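Local coordinates for FAD-binding oxidoreductase (Gulosibacter chungangensis, PDB 7PBG), which catalyses the FAD-dependent oxidation of 4-ethylphenol, dehydrogenating the alkyl side chain to give 4-vinylphenol, at the interface of chains A and B. Coordinates in Å, arbitrary orientation; residue numbers count along the deposited sequence, not the author numbering. Chains: chain A/B, FAD-binding oxidoreductase.

Contact 1 and contact 2 are neighbouring stretches of one two-fold symmetric interface, with the centres of their C-alpha atoms about 9 Å apart. In both, the chain B loop holding residues 208-213 presses into chain A, and they share A:Gln222 and B:Leu212. Contact 2 takes the 208-212 stretch, contact 1 residues 212-213. The adjacent A:Tyr476 and A:Arg477, one at contact 2 and the other at contact 1, probably correspond to the tyrosine-arginine pair near the phenol site in related oxidases; the partner loop may thus help shape the active-site surroundings if this dimer is the biological one.

Contact 1: the interface of chains A and B. Residues chain A 222, 477-478, 483, 486-487, 501, 519; chain B 212-213.
A loop of chain B, residues 212-213, enters a recess of chain A formed by helix 483-489, the 3-10 helix 518-520, the loops at A:Gln222 and A:Arg477-A:Ala478, and, marginally, helix 492-508. B:Leu212 is the plug, hiding 93 Å² of its surface. Its CG stands anti to the backbone N (chi1 -168°), which carries the two methyls away from the loop into chain A. The CD2 branch meets the helix: it lies 3.5 Å from CG1 of A:Val486, the two side chains crossing at about a right angle, and 3.7 Å from the backbone N of A:Ala487. The CD1 branch turns the other way, 3.8 Å from the backbone N of A:Ala478. A:Arg477, an FAD-binding residue, offers its backbone here while its guanidinium points away.

The polar tie is made by the next residue. B:Gly213 N donates to the side-chain amide oxygen OE1 of A:Gln222 at 2.9 Å, nearly straight (176° at H) and tilted 17° from the carbonyl plane. On the same glycine, CA packs 3.6 Å from CB of A:Ser519. The A:Ser519 hydroxyl OG in turn donates to the backbone O of A:Gln222 at 2.6 Å, from above the carbonyl plane, tying together the two residues that the glycine packs against.

The inserted loop lies between 3-10 helices 195-198 and 217-220 of chain B; the recess joins A:Gln222, ahead of strand 226-234, to the C-terminal helices.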
# COMPACT_ATOMS: atom_id res chain seq x y z
N GLN A 222 0.10 13.28 -3.05
CA GLN A 222 0.84 14.25 -3.90
C GLN A 222 0.03 14.56 -5.15
O GLN A 222 0.57 14.58 -6.27
CB GLN A 222 2.20 13.70 -4.28
CG GLN A 222 3.17 13.57 -3.11
CD GLN A 222 4.56 13.22 -3.58
OE1 GLN A 222 4.81 13.11 -4.79
NE2 GLN A 222 5.46 12.91 -2.65
N ARG A 477 9.29 13.63 -4.26
CA ARG A 477 8.61 14.69 -3.47
C ARG A 477 9.35 15.97 -3.81
O ARG A 477 10.58 15.97 -3.80
CB ARG A 477 8.67 14.36 -1.99
CG ARG A 477 7.74 15.21 -1.14
CD ARG A 477 7.77 14.85 0.29
NE ARG A 477 7.02 15.76 1.13
CZ ARG A 477 6.98 15.64 2.43
NH1 ARG A 477 7.61 14.63 3.00
NH2 ARG A 477 6.31 16.49 3.16
N ALA A 478 8.64 17.02 -4.18
CA ALA A 478 9.35 18.23 -4.62
C ALA A 478 8.54 19.49 -4.35
O ALA A 478 7.31 19.48 -4.47
CB ALA A 478 9.67 18.06 -6.08
N ALA A 483 8.13 21.22 -9.57
CA ALA A 483 7.14 20.16 -9.94
C ALA A 483 7.27 19.83 -11.44
O ALA A 483 7.35 18.69 -11.80
CB ALA A 483 5.75 20.63 -9.62
N VAL A 486 10.64 18.08 -12.29
CA VAL A 486 10.68 16.68 -11.76
C VAL A 486 9.67 15.82 -12.54
O VAL A 486 10.02 14.72 -12.97
CB VAL A 486 10.43 16.67 -10.23
CG1 VAL A 486 10.28 15.24 -9.72
CG2 VAL A 486 11.53 17.41 -9.50
N ALA A 487 8.45 16.29 -12.79
CA ALA A 487 7.44 15.50 -13.53
C ALA A 487 8.05 15.12 -14.88
O ALA A 487 7.88 13.98 -15.33
CB ALA A 487 6.14 16.24 -13.68
N HIS A 501 -1.95 10.68 -15.23
CA HIS A 501 -2.34 11.56 -14.10
C HIS A 501 -3.35 12.57 -14.62
O HIS A 501 -4.35 12.79 -13.93
CB HIS A 501 -1.14 12.28 -13.50
CG HIS A 501 -0.20 11.35 -12.84
ND1 HIS A 501 1.09 11.72 -12.59
CD2 HIS A 501 -0.34 10.08 -12.44
CE1 HIS A 501 1.70 10.71 -12.01
NE2 HIS A 501 0.87 9.70 -11.90
N SER A 519 2.42 18.33 -8.56
CA SER A 519 3.14 17.14 -9.11
C SER A 519 3.14 17.19 -10.63
O SER A 519 3.44 16.16 -11.25
CB SER A 519 2.63 15.82 -8.65
OG SER A 519 2.71 15.79 -7.23
N LEU B 212 6.96 10.96 -8.12
CA LEU B 212 6.27 12.22 -7.94
C LEU B 212 4.82 12.03 -8.36
O LEU B 212 4.54 11.67 -9.54
CB LEU B 212 6.94 13.31 -8.76
CG LEU B 212 6.45 14.69 -8.38
CD1 LEU B 212 7.01 15.13 -7.03
CD2 LEU B 212 6.80 15.67 -9.49
N GLY B 213 3.89 12.35 -7.46
CA GLY B 213 2.46 12.29 -7.79
C GLY B 213 1.82 11.03 -7.20
O GLY B 213 2.39 10.38 -6.32

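Contact 2: the interface of chains A and B. Residues chain A 165, 222, 401, 439, 476; chain B 208-209, 211-212.
B:Tyr208 enters a pocket lined by A:Tyr476, A:Val401, A:His439 and A:His165, hiding 90 Å² of its surface, and the contact is one of aromatic and apolar packing. Its ring crosses the A:Tyr476 side chain at about a right angle, with CE2 3.7 Å from CG of A:Tyr476 and CZ over one face of that ring, toward the rim. A:His439 turns its CE1 edge onto the face of the B:Tyr208 ring, near the rim, the planes at 89° and the centroids 5.4 Å apart. A:Val401 supports the root of the tyrosine: its CG2 methyl lies 3.9 Å from CG of B:Tyr208. An alanine in place of B:Tyr208 would probably open a gap between A:Tyr476, A:His439 and A:Val401, depriving those side chains of their packing partner.

Polar groups approach without bonding across. The B:Tyr208 hydroxyl OH and the A:His165 imidazole meet tip to tip, ND1 3.3 Å from OH, but OH stands well above the imidazole plane and no hydrogen bond forms.

Hydrogen bonds instead fix the chain A wall. The A:Tyr476 hydroxyl OH pairs with ND1 of A:His439 at 2.6 Å, though bent (126° at H). At the backbone end, NE2 of A:Gln222 donates to O of A:Tyr476 at 2.8 Å, on a lone pair and in the amide plane.

In the fold, A:Tyr476 follows strand 474-475, A:Val401 and A:His439 belong to strands 400-402 and 438-447, A:His165 follows helix 158-163, and B:Tyr208 stands midway along the inserted loop.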
# COMPACT_ATOMS: atom_id res chain seq x y z
N HIS A 165 3.15 11.47 1.19
CA HIS A 165 3.97 10.26 1.33
C HIS A 165 5.14 10.60 2.24
O HIS A 165 6.29 10.17 2.00
CB HIS A 165 4.46 9.66 -0.02
CG HIS A 165 4.79 8.19 0.06
ND1 HIS A 165 6.02 7.72 0.51
CD2 HIS A 165 4.06 7.10 -0.24
CE1 HIS A 165 6.02 6.39 0.45
NE2 HIS A 165 4.84 6.00 -0.02
N GLN A 222 0.10 13.28 -3.05
CA GLN A 222 0.84 14.25 -3.90
C GLN A 222 0.03 14.56 -5.15
O GLN A 222 0.57 14.58 -6.27
CB GLN A 222 2.20 13.70 -4.28
CG GLN A 222 3.17 13.57 -3.11
CD GLN A 222 4.56 13.22 -3.58
OE1 GLN A 222 4.81 13.11 -4.79
NE2 GLN A 222 5.46 12.91 -2.65
N VAL A 401 15.63 8.86 -4.89
CA VAL A 401 15.56 7.45 -4.47
C VAL A 401 16.34 6.65 -5.51
O VAL A 401 16.32 6.98 -6.69
CB VAL A 401 14.11 6.97 -4.32
CG1 VAL A 401 13.27 7.11 -5.57
CG2 VAL A 401 14.04 5.56 -3.74
N HIS A 439 17.31 6.23 -0.09
CA HIS A 439 17.11 7.67 -0.19
C HIS A 439 18.40 8.44 0.12
O HIS A 439 19.14 8.10 1.08
CB HIS A 439 16.03 8.10 0.81
CG HIS A 439 14.76 7.35 0.66
ND1 HIS A 439 13.70 7.84 -0.08
CD2 HIS A 439 14.37 6.15 1.15
CE1 HIS A 439 12.70 6.99 -0.03
NE2 HIS A 439 13.09 5.95 0.71
N TYR A 476 10.88 11.93 -5.68
CA TYR A 476 9.46 11.52 -5.50
C TYR A 476 8.71 12.48 -4.57
O TYR A 476 7.61 12.18 -4.25
CB TYR A 476 9.42 10.13 -4.88
CG TYR A 476 10.23 10.06 -3.62
CD1 TYR A 476 9.70 10.50 -2.41
CD2 TYR A 476 11.56 9.72 -3.66
CE1 TYR A 476 10.49 10.55 -1.28
CE2 TYR A 476 12.35 9.74 -2.53
CZ TYR A 476 11.81 10.18 -1.34
OH TYR A 476 12.59 10.21 -0.22
N TYR B 208 10.90 0.74 -4.78
CA TYR B 208 10.22 1.85 -4.07
C TYR B 208 8.88 2.08 -4.77
O TYR B 208 8.89 2.46 -5.94
CB TYR B 208 11.07 3.13 -4.13
CG TYR B 208 10.41 4.31 -3.48
CD1 TYR B 208 10.15 4.33 -2.13
CD2 TYR B 208 9.94 5.37 -4.25
CE1 TYR B 208 9.51 5.40 -1.52
CE2 TYR B 208 9.29 6.44 -3.66
CZ TYR B 208 9.07 6.46 -2.30
OH TYR B 208 8.43 7.53 -1.74
N PRO B 209 7.73 1.80 -4.12
CA PRO B 209 6.41 1.99 -4.73
C PRO B 209 6.01 3.46 -4.65
O PRO B 209 5.18 3.85 -3.82
CB PRO B 209 5.49 1.12 -3.85
CG PRO B 209 6.13 1.21 -2.50
CD PRO B 209 7.63 1.21 -2.77
N GLN B 211 6.80 7.68 -6.72
CA GLN B 211 6.98 8.54 -7.91
C GLN B 211 6.60 9.92 -7.40
O GLN B 211 5.90 9.99 -6.42
CB GLN B 211 6.06 8.17 -9.09
CG GLN B 211 4.56 8.26 -8.75
CD GLN B 211 4.12 7.19 -7.76
OE1 GLN B 211 4.21 6.03 -8.07
NE2 GLN B 211 3.60 7.57 -6.58
N LEU B 212 6.96 10.96 -8.12
CA LEU B 212 6.27 12.22 -7.94
C LEU B 212 4.82 12.03 -8.36
O LEU B 212 4.54 11.67 -9.54
CB LEU B 212 6.94 13.31 -8.76
CG LEU B 212 6.45 14.69 -8.38
CD1 LEU B 212 7.01 15.13 -7.03
CD2 LEU B 212 6.80 15.67 -9.49